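Local structure of glutaryl-CoA dehydrogenase (Mycobacterium smegmatis, 3SF6) at residues 88-91 with 92-95; 111-114 with 115-119; 126-129 with 130-133; 239-242 with 243-246; 368-371 with 372-376. The protein belongs to the acyl-CoA dehydrogenase family of flavoproteins and binds dihydroflavine-adenine dinucleotide. All coordinates share one frame; numbering follows the deposited sequence.

Interaction 1: 88-91 with 92-95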
loop_
_atom_site.group_PDB
_atom_site.type_symbol
_atom_site.label_atom_id
_atom_site.label_comp_id
_atom_site.label_asym_id
_atom_site.label_seq_id
_atom_site.Cartn_x
_atom_site.Cartn_y
_atom_site.Cartn_z
ATOM N N GLY A 88 -17.836 37.025 -0.292
ATOM C CA GLY A 88 -17.668 36.993 -1.744
ATOM C C GLY A 88 -16.254 36.731 -2.202
ATOM O O GLY A 88 -15.805 37.269 -3.238
ATOM N N MET A 89 -15.518 35.933 -1.445
ATOM C CA MET A 89 -14.128 35.695 -1.798
ATOM C C MET A 89 -14.007 34.645 -2.928
ATOM O O MET A 89 -14.956 33.940 -3.279
ATOM C CB MET A 89 -13.272 35.323 -0.587
ATOM C CG MET A 89 -13.506 33.997 -0.022
ATOM S SD MET A 89 -12.525 33.627 1.492
ATOM C CE MET A 89 -13.003 34.795 2.707
ATOM N N SER A 90 -12.824 34.552 -3.503
ATOM C CA SER A 90 -12.602 33.566 -4.588
ATOM C C SER A 90 -12.613 32.163 -4.067
ATOM O O SER A 90 -12.511 31.938 -2.861
ATOM C CB SER A 90 -11.267 33.817 -5.270
ATOM O OG SER A 90 -10.164 33.481 -4.403
ATOM N N ALA A 91 -12.722 31.201 -5.009
ATOM C CA ALA A 91 -12.675 29.788 -4.652
ATOM C C ALA A 91 -11.352 29.459 -3.999
ATOM O O ALA A 91 -11.326 28.743 -2.999
ATOM C CB ALA A 91 -12.879 28.908 -5.898
ATOM N N VAL A 92 -10.251 29.950 -4.560
ATOM C CA VAL A 92 -8.942 29.685 -3.956
ATOM C C VAL A 92 -8.845 30.271 -2.535
ATOM O O VAL A 92 -8.356 29.602 -1.613
ATOM C CB VAL A 92 -7.810 30.153 -4.871
ATOM C CG1 VAL A 92 -6.423 30.078 -4.153
ATOM C CG2 VAL A 92 -7.775 29.265 -6.166
ATOM N N ALA A 93 -9.291 31.515 -2.348
ATOM C CA ALA A 93 -9.201 32.119 -0.988
ATOM C C ALA A 93 -10.078 31.360 0.019
ATOM O O ALA A 93 -9.671 31.097 1.172
ATOM C CB ALA A 93 -9.594 33.593 -1.033
ATOM N N TYR A 94 -11.272 30.976 -0.409
ATOM C CA TYR A 94 -12.164 30.165 0.401
ATOM C C TYR A 94 -11.525 28.840 0.774
ATOM O O TYR A 94 -11.562 28.416 1.912
ATOM C CB TYR A 94 -13.481 29.917 -0.363
ATOM C CG TYR A 94 -14.389 28.880 0.268
ATOM C CD1 TYR A 94 -14.888 29.049 1.531
ATOM C CD2 TYR A 94 -14.700 27.690 -0.405
ATOM C CE1 TYR A 94 -15.710 28.058 2.124
ATOM C CE2 TYR A 94 -15.545 26.714 0.168
ATOM C CZ TYR A 94 -16.021 26.905 1.429
ATOM O OH TYR A 94 -16.870 25.966 2.003
ATOM N N GLY A 95 -10.896 28.201 -0.199
ATOM C CA GLY A 95 -10.177 26.961 0.049
ATOM C C GLY A 95 -9.117 27.136 1.099
ATOM O O GLY A 95 -9.016 26.349 2.011
#

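Interaction 2: 111-114 with 115-119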
loop_
_atom_site.group_PDB
_atom_site.type_symbol
_atom_site.label_atom_id
_atom_site.label_comp_id
_atom_site.label_asym_id
_atom_site.label_seq_id
_atom_site.Cartn_x
_atom_site.Cartn_y
_atom_site.Cartn_z
ATOM N N LEU A 111 -18.859 22.838 10.950
ATOM C CA LEU A 111 -19.882 23.802 11.340
ATOM C C LEU A 111 -19.980 24.881 10.265
ATOM O O LEU A 111 -21.070 25.230 9.798
ATOM C CB LEU A 111 -19.562 24.430 12.718
ATOM C CG LEU A 111 -20.533 25.530 13.199
ATOM C CD1 LEU A 111 -20.529 25.558 14.741
ATOM C CD2 LEU A 111 -20.142 26.891 12.635
ATOM N N VAL A 112 -18.816 25.342 9.812
ATOM C CA VAL A 112 -18.722 26.360 8.769
ATOM C C VAL A 112 -19.188 25.842 7.402
ATOM O O VAL A 112 -19.989 26.525 6.732
ATOM C CB VAL A 112 -17.276 26.889 8.644
ATOM C CG1 VAL A 112 -17.121 27.850 7.457
ATOM C CG2 VAL A 112 -16.886 27.612 9.911
ATOM N N SER A 113 -18.736 24.661 6.985
ATOM C CA SER A 113 -19.176 24.053 5.710
ATOM C C SER A 113 -20.699 23.921 5.617
ATOM O O SER A 113 -21.293 24.246 4.595
ATOM C CB SER A 113 -18.596 22.634 5.541
ATOM O OG SER A 113 -17.211 22.675 5.331
ATOM N N VAL A 114 -21.327 23.434 6.692
ATOM C CA VAL A 114 -22.768 23.261 6.709
ATOM C C VAL A 114 -23.448 24.613 6.646
ATOM O O VAL A 114 -24.406 24.809 5.900
ATOM C CB VAL A 114 -23.178 22.505 7.985
ATOM C CG1 VAL A 114 -24.670 22.754 8.328
ATOM C CG2 VAL A 114 -22.740 21.017 7.840
ATOM N N GLN A 115 -22.968 25.566 7.442
ATOM C CA GLN A 115 -23.569 26.916 7.438
ATOM C C GLN A 115 -23.532 27.567 6.060
ATOM O O GLN A 115 -24.574 28.027 5.569
ATOM C CB GLN A 115 -22.883 27.799 8.473
ATOM C CG GLN A 115 -23.500 29.182 8.645
ATOM C CD GLN A 115 -24.769 29.207 9.476
ATOM O OE1 GLN A 115 -25.328 28.163 9.825
ATOM N NE2 GLN A 115 -25.229 30.430 9.810
ATOM N N GLY A 116 -22.361 27.590 5.429
ATOM C CA GLY A 116 -22.192 28.363 4.215
ATOM C C GLY A 116 -22.452 27.568 2.951
ATOM O O GLY A 116 -23.308 27.917 2.161
ATOM N N SER A 117 -21.705 26.499 2.757
ATOM C CA SER A 117 -21.744 25.777 1.484
ATOM C C SER A 117 -22.919 24.811 1.315
ATOM O O SER A 117 -23.136 24.330 0.208
ATOM C CB SER A 117 -20.419 25.028 1.229
ATOM O OG SER A 117 -20.142 24.051 2.209
ATOM N N LEU A 118 -23.662 24.526 2.401
ATOM C CA LEU A 118 -24.832 23.677 2.352
ATOM C C LEU A 118 -26.105 24.482 2.594
ATOM O O LEU A 118 -26.893 24.664 1.655
ATOM C CB LEU A 118 -24.758 22.486 3.321
ATOM C CG LEU A 118 -23.682 21.448 2.961
ATOM C CD1 LEU A 118 -23.633 20.298 4.033
ATOM C CD2 LEU A 118 -23.828 20.919 1.542
ATOM N N ALA A 119 -26.314 24.948 3.822
ATOM C CA ALA A 119 -27.590 25.606 4.182
ATOM C C ALA A 119 -27.751 26.970 3.507
ATOM O O ALA A 119 -28.706 27.177 2.721
ATOM C CB ALA A 119 -27.765 25.712 5.705
HETATM O O HOH W 1 -16.815 23.190 2.723
#

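Interaction 3: 126-129 with 130-133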
loop_
_atom_site.group_PDB
_atom_site.type_symbol
_atom_site.label_atom_id
_atom_site.label_comp_id
_atom_site.label_asym_id
_atom_site.label_seq_id
_atom_site.Cartn_x
_atom_site.Cartn_y
_atom_site.Cartn_z
ATOM N N PHE A 126 -31.426 28.336 -4.672
ATOM C CA PHE A 126 -32.749 27.815 -4.997
ATOM C C PHE A 126 -33.902 28.502 -4.302
ATOM O O PHE A 126 -35.060 28.152 -4.531
ATOM C CB PHE A 126 -32.803 26.313 -4.666
ATOM C CG PHE A 126 -31.691 25.529 -5.277
ATOM C CD1 PHE A 126 -31.587 25.397 -6.646
ATOM C CD2 PHE A 126 -30.745 24.899 -4.474
ATOM C CE1 PHE A 126 -30.548 24.699 -7.224
ATOM C CE2 PHE A 126 -29.712 24.197 -5.065
ATOM C CZ PHE A 126 -29.615 24.086 -6.408
ATOM N N GLY A 127 -33.589 29.445 -3.420
ATOM C CA GLY A 127 -34.603 30.073 -2.597
ATOM C C GLY A 127 -35.310 31.187 -3.339
ATOM O O GLY A 127 -34.824 31.722 -4.360
ATOM N N SER A 128 -36.486 31.517 -2.842
ATOM C CA SER A 128 -37.180 32.749 -3.230
ATOM C C SER A 128 -36.436 33.972 -2.679
ATOM O O SER A 128 -35.645 33.871 -1.730
ATOM C CB SER A 128 -38.600 32.719 -2.660
ATOM O OG SER A 128 -38.571 32.717 -1.227
ATOM N N ASP A 129 -36.744 35.145 -3.223
ATOM C CA ASP A 129 -36.172 36.364 -2.652
ATOM C C ASP A 129 -36.597 36.515 -1.189
ATOM O O ASP A 129 -35.797 36.929 -0.346
ATOM C CB ASP A 129 -36.609 37.593 -3.452
ATOM C CG ASP A 129 -36.039 37.624 -4.869
ATOM O OD1 ASP A 129 -35.159 36.819 -5.218
ATOM O OD2 ASP A 129 -36.475 38.533 -5.618
ATOM N N GLU A 130 -37.827 36.128 -0.863
ATOM C CA GLU A 130 -38.294 36.218 0.523
ATOM C C GLU A 130 -37.423 35.387 1.470
ATOM O O GLU A 130 -37.054 35.836 2.565
ATOM C CB GLU A 130 -39.770 35.764 0.618
ATOM C CG GLU A 130 -40.454 35.893 1.995
ATOM C CD GLU A 130 -41.778 35.082 2.089
ATOM O OE1 GLU A 130 -42.407 34.796 1.038
ATOM O OE2 GLU A 130 -42.172 34.692 3.219
ATOM N N GLN A 131 -37.112 34.157 1.050
ATOM C CA GLN A 131 -36.248 33.272 1.857
ATOM C C GLN A 131 -34.813 33.825 2.007
ATOM O O GLN A 131 -34.211 33.822 3.118
ATOM C CB GLN A 131 -36.208 31.860 1.220
ATOM C CG GLN A 131 -37.518 31.088 1.416
ATOM C CD GLN A 131 -37.697 29.978 0.421
ATOM O OE1 GLN A 131 -36.904 29.821 -0.508
ATOM N NE2 GLN A 131 -38.745 29.172 0.613
ATOM N N LYS A 132 -34.267 34.322 0.909
ATOM C CA LYS A 132 -32.937 34.871 0.936
ATOM C C LYS A 132 -32.865 36.061 1.856
ATOM O O LYS A 132 -31.946 36.196 2.641
ATOM C CB LYS A 132 -32.505 35.269 -0.475
ATOM C CG LYS A 132 -32.304 34.099 -1.370
ATOM C CD LYS A 132 -31.706 34.541 -2.696
ATOM C CE LYS A 132 -32.178 33.750 -3.847
ATOM N NZ LYS A 132 -31.999 34.478 -5.166
ATOM N N ASP A 133 -33.842 36.959 1.731
ATOM C CA ASP A 133 -33.812 38.190 2.492
ATOM C C ASP A 133 -34.087 37.907 3.971
ATOM O O ASP A 133 -33.538 38.578 4.848
ATOM C CB ASP A 133 -34.846 39.181 1.929
ATOM C CG ASP A 133 -34.503 39.689 0.531
ATOM O OD1 ASP A 133 -33.319 39.639 0.137
ATOM O OD2 ASP A 133 -35.438 40.220 -0.151
HETATM O O HOH W 2 -34.944 34.144 -5.882
#

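Interaction 4: 239-242 with 243-246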
loop_
_atom_site.group_PDB
_atom_site.type_symbol
_atom_site.label_atom_id
_atom_site.label_comp_id
_atom_site.label_asym_id
_atom_site.label_seq_id
_atom_site.Cartn_x
_atom_site.Cartn_y
_atom_site.Cartn_z
ATOM N N LEU A 239 -46.073 23.024 6.803
ATOM C CA LEU A 239 -45.430 24.238 6.282
ATOM C C LEU A 239 -46.262 24.844 5.144
ATOM O O LEU A 239 -46.890 24.124 4.378
ATOM C CB LEU A 239 -44.047 23.891 5.688
ATOM C CG LEU A 239 -43.013 23.349 6.707
ATOM C CD1 LEU A 239 -41.795 22.703 5.975
ATOM C CD2 LEU A 239 -42.608 24.429 7.695
ATOM N N PRO A 240 -46.231 26.173 5.008
ATOM C CA PRO A 240 -46.884 26.770 3.826
ATOM C C PRO A 240 -46.111 26.484 2.543
ATOM O O PRO A 240 -44.921 26.134 2.618
ATOM C CB PRO A 240 -46.854 28.274 4.148
ATOM C CG PRO A 240 -45.540 28.421 4.879
ATOM C CD PRO A 240 -45.465 27.172 5.773
ATOM N N ASP A 241 -46.741 26.637 1.368
ATOM C CA ASP A 241 -45.990 26.420 0.124
ATOM C C ASP A 241 -44.813 27.355 0.005
ATOM O O ASP A 241 -43.854 27.019 -0.682
ATOM C CB ASP A 241 -46.847 26.512 -1.154
ATOM C CG ASP A 241 -46.035 26.187 -2.441
ATOM O OD1 ASP A 241 -45.369 25.092 -2.536
ATOM O OD2 ASP A 241 -46.018 27.067 -3.344
ATOM N N SER A 242 -44.866 28.512 0.659
ATOM C CA SER A 242 -43.798 29.494 0.579
ATOM C C SER A 242 -42.492 28.968 1.227
ATOM O O SER A 242 -41.467 29.609 1.083
ATOM C CB SER A 242 -44.197 30.815 1.214
ATOM O OG SER A 242 -44.571 30.646 2.568
ATOM N N ALA A 243 -42.574 27.859 1.965
ATOM C CA ALA A 243 -41.389 27.212 2.591
ATOM C C ALA A 243 -40.602 26.379 1.596
ATOM O O ALA A 243 -39.438 26.029 1.845
ATOM C CB ALA A 243 -41.829 26.301 3.810
ATOM N N ARG A 244 -41.224 26.054 0.468
ATOM C CA ARG A 244 -40.546 25.253 -0.560
ATOM C C ARG A 244 -39.501 26.107 -1.250
ATOM O O ARG A 244 -39.741 27.271 -1.522
ATOM C CB ARG A 244 -41.583 24.721 -1.570
ATOM C CG ARG A 244 -41.005 23.918 -2.722
ATOM C CD ARG A 244 -42.126 23.447 -3.695
ATOM N NE ARG A 244 -43.056 24.520 -4.054
ATOM C CZ ARG A 244 -42.943 25.321 -5.117
ATOM N NH1 ARG A 244 -41.948 25.180 -5.982
ATOM N NH2 ARG A 244 -43.845 26.272 -5.320
ATOM N N LEU A 245 -38.338 25.525 -1.534
ATOM C CA LEU A 245 -37.320 26.198 -2.354
ATOM C C LEU A 245 -37.774 26.143 -3.806
ATOM O O LEU A 245 -37.792 25.072 -4.406
ATOM C CB LEU A 245 -35.975 25.474 -2.191
ATOM C CG LEU A 245 -35.266 25.607 -0.852
ATOM C CD1 LEU A 245 -34.083 24.570 -0.857
ATOM C CD2 LEU A 245 -34.707 27.024 -0.640
ATOM N N PRO A 246 -38.159 27.301 -4.389
ATOM C CA PRO A 246 -38.752 27.216 -5.715
ATOM C C PRO A 246 -37.829 26.710 -6.812
ATOM O O PRO A 246 -38.292 26.163 -7.805
ATOM C CB PRO A 246 -39.195 28.676 -5.999
ATOM C CG PRO A 246 -38.331 29.514 -5.108
ATOM C CD PRO A 246 -38.131 28.689 -3.877
HETATM O O HOH W 3 -42.039 28.576 -2.604
#

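Interaction 5: 368-371 with 372-376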
loop_
_atom_site.group_PDB
_atom_site.type_symbol
_atom_site.label_atom_id
_atom_site.label_comp_id
_atom_site.label_asym_id
_atom_site.label_seq_id
_atom_site.Cartn_x
_atom_site.Cartn_y
_atom_site.Cartn_z
ATOM N N VAL A 368 -2.619 14.997 16.919
ATOM C CA VAL A 368 -2.650 13.993 15.859
ATOM C C VAL A 368 -3.815 12.985 15.958
ATOM O O VAL A 368 -4.470 12.699 14.956
ATOM C CB VAL A 368 -1.264 13.309 15.740
ATOM C CG1 VAL A 368 -1.281 12.212 14.676
ATOM C CG2 VAL A 368 -0.181 14.410 15.408
ATOM N N MET A 369 -4.059 12.441 17.160
ATOM C CA MET A 369 -5.140 11.494 17.306
ATOM C C MET A 369 -6.489 12.175 17.058
ATOM O O MET A 369 -7.391 11.548 16.472
ATOM C CB MET A 369 -5.129 10.779 18.666
ATOM C CG MET A 369 -4.077 9.707 18.724
ATOM S SD MET A 369 -4.382 8.340 17.619
ATOM C CE MET A 369 -6.058 7.730 18.121
ATOM N N ARG A 370 -6.646 13.417 17.515
ATOM C CA ARG A 370 -7.907 14.163 17.258
ATOM C C ARG A 370 -8.121 14.317 15.745
ATOM O O ARG A 370 -9.205 14.044 15.230
ATOM C CB ARG A 370 -7.854 15.519 17.952
ATOM C CG ARG A 370 -9.062 16.396 17.654
ATOM C CD ARG A 370 -9.174 17.574 18.594
ATOM N NE ARG A 370 -7.912 18.290 18.735
ATOM C CZ ARG A 370 -7.441 19.152 17.831
ATOM N NH1 ARG A 370 -6.261 19.736 18.029
ATOM N NH2 ARG A 370 -8.136 19.464 16.722
ATOM N N HIS A 371 -7.087 14.773 15.048
ATOM C CA HIS A 371 -7.151 14.881 13.601
ATOM C C HIS A 371 -7.472 13.546 12.920
ATOM O O HIS A 371 -8.366 13.497 12.064
ATOM C CB HIS A 371 -5.884 15.459 12.990
ATOM C CG HIS A 371 -5.728 16.923 13.187
ATOM N ND1 HIS A 371 -6.697 17.854 12.846
ATOM C CD2 HIS A 371 -4.674 17.621 13.663
ATOM C CE1 HIS A 371 -6.233 19.065 13.106
ATOM N NE2 HIS A 371 -5.004 18.957 13.595
ATOM N N ALA A 372 -6.784 12.475 13.302
ATOM C CA ALA A 372 -6.991 11.173 12.674
ATOM C C ALA A 372 -8.437 10.694 12.914
ATOM O O ALA A 372 -9.090 10.230 11.987
ATOM C CB ALA A 372 -5.976 10.144 13.203
ATOM N N ASN A 373 -8.944 10.838 14.147
ATOM C CA ASN A 373 -10.291 10.406 14.432
ATOM C C ASN A 373 -11.332 11.279 13.712
ATOM O O ASN A 373 -12.276 10.745 13.114
ATOM C CB ASN A 373 -10.556 10.412 15.938
ATOM C CG ASN A 373 -9.922 9.206 16.670
ATOM O OD1 ASN A 373 -9.284 8.316 16.062
ATOM N ND2 ASN A 373 -10.155 9.154 17.963
ATOM N N ASN A 374 -11.129 12.596 13.716
ATOM C CA ASN A 374 -11.991 13.507 12.958
ATOM C C ASN A 374 -12.067 13.124 11.486
ATOM O O ASN A 374 -13.147 13.133 10.894
ATOM C CB ASN A 374 -11.496 14.952 13.036
ATOM C CG ASN A 374 -11.838 15.643 14.331
ATOM O OD1 ASN A 374 -12.763 15.256 15.051
ATOM N ND2 ASN A 374 -11.079 16.725 14.638
ATOM N N LEU A 375 -10.932 12.789 10.901
ATOM C CA LEU A 375 -10.896 12.500 9.478
ATOM C C LEU A 375 -11.665 11.263 9.103
ATOM O O LEU A 375 -12.049 11.122 7.947
ATOM C CB LEU A 375 -9.460 12.464 8.984
ATOM C CG LEU A 375 -8.796 13.826 8.843
ATOM C CD1 LEU A 375 -7.270 13.680 8.715
ATOM C CD2 LEU A 375 -9.341 14.632 7.625
ATOM N N GLU A 376 -11.972 10.388 10.069
ATOM C CA GLU A 376 -12.889 9.290 9.776
ATOM C C GLU A 376 -14.237 9.809 9.264
ATOM O O GLU A 376 -14.807 9.283 8.305
ATOM C CB GLU A 376 -13.142 8.416 11.006
ATOM C CG GLU A 376 -11.942 7.728 11.601
ATOM C CD GLU A 376 -11.466 6.508 10.866
ATOM O OE1 GLU A 376 -12.153 6.032 9.929
ATOM O OE2 GLU A 376 -10.354 6.066 11.262
HETATM O O HOH W 4 -9.371 17.657 12.479
#

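Interaction 1: 88-91 with 92-95
Ser90 and Ala93 meet at an N-cap, the serine standing just before helix 91-104 in the N-terminal domain of the acyl-CoA dehydrogenase fold. Its OG lies between its own backbone N and carbonyl carbon (chi1 70°), which turns the hydroxyl back over the first turn; there it accepts from Ala93 N at 3.0 Å, nearly straight. The helix proper starts alongside, with Tyr94 N giving its hydrogen to Ser90 O and Gly95 N to Ala91 O.

The close-packed side is formed by Ala91, Val92, Ala93 and Tyr94, all buried. Helix 298-327 covers part of it, and Asp326 from that helix accepts hydrogen bonds from Ala91 N and Val92 N, so a carboxylate faces the helix start as well as the serine. Phe263 of helix 252-286 packs on Ala91 and Tyr94.

Looser surroundings belong to the approach, where Met89 and Ser90 are partly exposed. Met89, with chi1 71° and an extended chi2, lays its thioether alongside the turn, CG reaching Tyr94 CB at 4.1 Å. Its sulfur reaches further in: Met89 SD is 3.9 Å from Ala93 CB and 3.5 Å from Tyr94 N.

Interaction 2: 111-114 with 115-119
Ser113 O and Ser117 meet where helix 106-126 changes its hydrogen-bonding pattern. Among the backbone bonds, the turns from Leu111 O to Gln115 N and from Val112 O to Gly116 N are ordinary alpha-helical ones. At Val114 the spacing widens by a residue: its carbonyl is met by Ala119 N at 2.8 Å, with an N-H...O angle of 173°, closing a pi-type turn. Ser113 O sits at the changeover; from the backbone it takes two weak, bent bonds, from Ser117 N and Leu118 N.

Side-chain polar contacts add to that spot. In the conformer described, one of two deposited, Ser117 OG is placed by a chi1 of 62° between its own backbone N and carbonyl carbon and donates to Ser113 O at 2.7 Å, tilted 26° from the carbonyl plane. The main partner of Ser113 OG is Arg109 NH1, one turn earlier; a water also lies 2.7 Å from it and, in the same serine conformer, makes a longer, weak bond to Ser117 OG. Gln115 turns its amide away from this face: OE1 accepts from Gly146 N, and NE2 donates to the carbonyls of Met139 and Arg144.

The apolar contact is between Val114 and Leu118, whose side chains cross at a slant with Val114 CG2 4.0 Å from Leu118 CD1. Leu118 also packs on Cys257, Leu258 and Ala261 of helix 252-286. Val114 touches the bound dihydroflavine-adenine dinucleotide, so this buried alpha-helix with its inserted pi-type turn forms part of the wall of the flavin pocket.

Interaction 3: 126-129 with 130-133
Two first torsions bring Ser128 and Gln131 together: Ser128 OG lies between its backbone N and carbonyl carbon (chi1 64°), and Gln131 CG stands opposite its own carbonyl carbon (chi1 -73°), its chain extended back toward the preceding loop. The result is a capping box at the start of helix 129-140. Ser128 OG accepts from Gln131 N at 3.1 Å, while Gln131 OE1 in turn accepts from Ser128 N at 2.9 Å. The second bond is less regular, for the N-H meets the amide oxygen from above its carbonyl plane, 47° out of it. Gln131 NE2 points on to Arg244 O in the neighbouring loop.

Around the cap, Lys132 runs back over the serine carbonyl, with CG 3.4 Å from Ser128 O and CE 3.4 Å from Gly127 O. Its ammonium and the carboxylate of Asp129 make only a long salt bridge, Lys132 NZ to Asp129 OD1 at 3.9 Å. A water fills in between, donating to Gly127 O and Asp129 OD1 and accepting from Lys132 NZ. Since Asp129 is exposed and the bridge long, its strength is probably modest; the acidic Asp129 in the first turn should nonetheless interact favourably with the helix dipole.

Interaction 4: 239-242 with 243-246
Asp241 and Arg244 form a side-on salt bridge across the short 3-10 turn that follows strand 229-240. Arg244 is the side chain to follow. CB rests 3.4 Å from Asp241 O, the same carbonyl that accepts from Arg244 N. The next bonds run out with chi1 and chi2 both extended, and CD passes 3.8 Å from Asp241 OD1. The chain then bends at chi3 (47°), turning the guanidinium alongside the carboxylate. NE gives its hydrogen to Asp241 OD1 at 2.8 Å, almost straight at 172° and in the guanidinium plane. At the tip, NH2 donates to Asp241 OD2 at 3.0 Å, using that oxygen's syn lone pair. The two flat groups are nearly coplanar, 20° apart, so a nitrogen serves each oxygen and the paired bonds restrict rotation of both groups. Above one face of the guanidinium, toward its rim, lies a water that donates to both Asp241 O and Arg244 O.

Within the turn, Ala243 N donates to Pro240 O, and Ala243 CB packs on Leu239 CB at 3.8 Å.

Trp173 of strand 172-183 donates through NE1 to Asp241 OD1, giving that oxygen a second partner, and also packs against Arg244, which touches Phe204 of strand 200-207 as well. Backbone bonds join Ala243 to Val205 and Leu245 to Gly203. The turn is thus held between strands of two sheets as the chain leaves toward helix 252-286, with Leu245 and Pro246 packing on Gln131 of helix 129-140.

Interaction 5: 368-371 with 372-376
Helix 368-380 of the C-terminal domain brings Arg370 and Asn374 together one turn apart on one side of the helix. The two side chains lie side by side and point the same way, with Arg370 CG 3.6 Å from Asn374 ND2, while the guanidinium and amide planes stand 61° apart. Both polar ends reach Asp105: Arg370 NH2 makes a salt bridge with its OD1, and Asn374 ND2 donates to the same oxygen. Asn374 OD1 in turn accepts from Leu224 N, so both ends of the amide are occupied and its rotation is restrained.

His371, on the adjoining side, is joined to Asn374 by a water. A chi1 of -75° swings its ring beside its backbone N, and the water, in the ring plane, lies 2.7 Å from His371 ND1 and accepts from Asn374 ND2 at 2.9 Å. The other ring nitrogen, NE2, is hydrogen-bonded to Asp275 of helix 252-286.

Regular alpha-helical bonds carry this display of side chains: Ala372 N to Val368 O, Asn373 N to Met369 O, Asn374 N to Arg370 O at 2.8 Å and Leu375 N to His371 O. As one of the helices of the C-terminal helical domain, the segment packs on helix 252-286 through Val368, His371 and Leu375, and on helix 332-357 through Val368, Met369 and Ala372.

A further face meets a second subunit. Met369, bent at chi2 and chi3, crosses Asn373 at an angle, and Met369 also packs on Asn373 of that subunit. Glu376 bridges the interface, with OE2 in a salt bridge to Arg351 of its own chain and OE1 to Arg354 NE of the second subunit.

Overall arrangement
From the N terminus, the five contacts follow one another in series; none nests in or crosses another. Interaction 1 opens helix 91-104, and Tyr94 OH packs against Ser117 CB of interaction 2 on the next helix, 106-126. That helix ends where interaction 3 turns the chain into helix 129-140, its centre about 17 Å from that of interaction 2. Much later in sequence, interaction 4 closes the turn after strand 229-240 and comes back to interaction 3, Pro246 packing on Phe126 and Ser128, thereby tying the N-terminal helices to the sheet region. Interaction 5, in the C-terminal helices, lies across the chain's centre, about 37 Å from interaction 3 between centres.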